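Local coordinates for lipolytic protein G-D-S-L family (Veillonella parvula DSM 2008, PDB 4RW0) that probably hydrolyses ester bonds, as a lipase- or acylhydrolase-like member of the SGNH hydrolase clan, at residues I96-A99 against S100-G103. Sequence-based numbering, arbitrary orientation.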
ATOM      1  N   ILE A  96     -10.859  -1.433   4.846  1.00 23.02           N
ATOM      2  CA  ILE A  96     -10.189  -1.914   6.024  1.00 23.05           C
ATOM      3  C   ILE A  96     -11.130  -2.738   6.888  1.00 25.50           C
ATOM      4  O   ILE A  96     -10.755  -3.798   7.414  1.00 25.65           O
ATOM      5  CB  ILE A  96      -9.595  -0.729   6.840  1.00 25.80           C
ATOM      6  CG1 ILE A  96      -8.455  -0.015   6.094  1.00 26.77           C
ATOM      7  CG2 ILE A  96      -9.145  -1.176   8.217  1.00 25.27           C
ATOM      8  CD1 ILE A  96      -8.142   1.384   6.615  1.00 28.12           C
ATOM      9  N   GLU A  97     -12.372  -2.283   6.994  1.00 29.45           N
ATOM     10  CA  GLU A  97     -13.426  -3.045   7.792  1.00 28.36           C
ATOM     11  C   GLU A  97     -13.746  -4.364   7.140  1.00 25.52           C
ATOM     12  O   GLU A  97     -13.794  -5.404   7.811  1.00 27.66           O
ATOM     13  CB  GLU A  97     -14.678  -2.209   7.926  1.00 31.69           C
ATOM     14  CG  GLU A  97     -14.441  -0.958   8.756  1.00 35.87           C
ATOM     15  CD  GLU A  97     -15.627   0.032   8.765  1.00 44.76           C
ATOM     16  OE1 GLU A  97     -16.551  -0.032   7.887  1.00 44.29           O
ATOM     17  OE2 GLU A  97     -15.601   0.902   9.672  1.00 47.81           O
ATOM     18  N   LEU A  98     -13.843  -4.357   5.813  1.00 24.68           N
ATOM     19  CA  LEU A  98     -14.054  -5.604   5.095  1.00 24.62           C
ATOM     20  C   LEU A  98     -12.903  -6.564   5.255  1.00 25.89           C
ATOM     21  O   LEU A  98     -13.081  -7.706   5.691  1.00 22.58           O
ATOM     22  CB  LEU A  98     -14.338  -5.308   3.621  1.00 27.69           C
ATOM     23  CG  LEU A  98     -14.419  -6.543   2.726  1.00 32.37           C
ATOM     24  CD1 LEU A  98     -15.586  -7.448   3.181  1.00 37.00           C
ATOM     25  CD2 LEU A  98     -14.504  -6.133   1.250  1.00 31.60           C
ATOM     26  N   ALA A  99     -11.657  -6.112   4.980  1.00 24.42           N
ATOM     27  CA  ALA A  99     -10.528  -7.018   5.108  1.00 24.13           C
ATOM     28  C   ALA A  99     -10.355  -7.555   6.521  1.00 23.39           C
ATOM     29  O   ALA A  99      -9.914  -8.694   6.717  1.00 22.15           O
ATOM     30  CB  ALA A  99      -9.238  -6.283   4.622  1.00 24.10           C
ATOM     31  N   SER A 100     -10.726  -6.763   7.520  1.00 25.67           N
ATOM     32  CA  SER A 100     -10.602  -7.201   8.924  1.00 29.07           C
ATOM     33  C   SER A 100     -11.391  -8.428   9.304  1.00 28.22           C
ATOM     34  O   SER A 100     -11.032  -9.108  10.265  1.00 29.52           O
ATOM     35  CB  SER A 100     -11.052  -6.124   9.905  1.00 30.19           C
ATOM     36  OG  SER A 100     -10.068  -5.130   9.836  1.00 40.84           O
ATOM     37  N   THR A 101     -12.394  -8.764   8.502  1.00 27.53           N
ATOM     38  CA  THR A 101     -13.169  -9.973   8.783  1.00 29.57           C
ATOM     39  C   THR A 101     -12.452 -11.231   8.357  1.00 30.66           C
ATOM     40  O   THR A 101     -12.892 -12.320   8.743  1.00 28.03           O
ATOM     41  CB  THR A 101     -14.524  -9.922   8.081  1.00 30.16           C
ATOM     42  OG1 THR A 101     -14.319  -9.913   6.666  1.00 34.31           O
ATOM     43  CG2 THR A 101     -15.321  -8.670   8.487  1.00 31.62           C
ATOM     44  N   LYS A 102     -11.357 -11.116   7.556  1.00 25.22           N
ATOM     45  CA  LYS A 102     -10.637 -12.319   7.088  1.00 26.99           C
ATOM     46  C   LYS A 102      -9.177 -12.388   7.486  1.00 24.41           C
ATOM     47  O   LYS A 102      -8.498 -13.374   7.227  1.00 24.47           O
ATOM     48  CB  LYS A 102     -10.698 -12.396   5.538  1.00 31.58           C
ATOM     49  CG  LYS A 102     -12.128 -12.437   5.001  1.00 32.53           C
ATOM     50  CD  LYS A 102     -12.684 -13.817   5.224  1.00 36.35           C
ATOM     51  CE  LYS A 102     -14.143 -13.824   4.815  1.00 40.34           C
ATOM     52  NZ  LYS A 102     -14.633 -15.183   5.091  1.00 41.85           N
ATOM     53  N   GLY A 103      -8.699 -11.335   8.122  1.00 27.65           N
ATOM     54  CA  GLY A 103      -7.335 -11.314   8.593  1.00 29.46           C
ATOM     55  C   GLY A 103      -7.018 -10.008   9.336  1.00 25.67           C
ATOM     56  O   GLY A 103      -7.848  -9.137   9.489  1.00 27.73           O
TER
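S100 and T101 each turn a side-chain hydroxyl back onto a carbonyl of the last turn of helix 85-100. With OG anti to its carbonyl carbon (chi1 -71°), S100 donates from OG to I96 O at 2.8 Å, while its own amide N makes the helical i to i-4 bond to the same oxygen at 3.0 Å; the two donors arrive from opposite faces of the carbonyl plane. In T101, chi1 of 64° puts OG1 nearly in line with the L98 C=O, 2.7 Å from L98 O. T101 N to L98 O and K102 N to A99 O follow with i to i-3, 3-10-type spacing, both donors above the carbonyl plane; G103 N adds a weak bond to A99 O. Small A99 suits the buried side, its methyl against I70, L72 and V105, while I96 packs on L72 and I107. The long K102 chain, bent at chi2, leads away to W58 and A59 of helix 48-59. Here the helix gives way to strand 104-108 of the parallel sheet in an SGNH-type alpha/beta/alpha fold. Each hydroxyl is thus a second donor to a carbonyl the backbone already bonds, letting two exposed polar residues fold back onto the helix end.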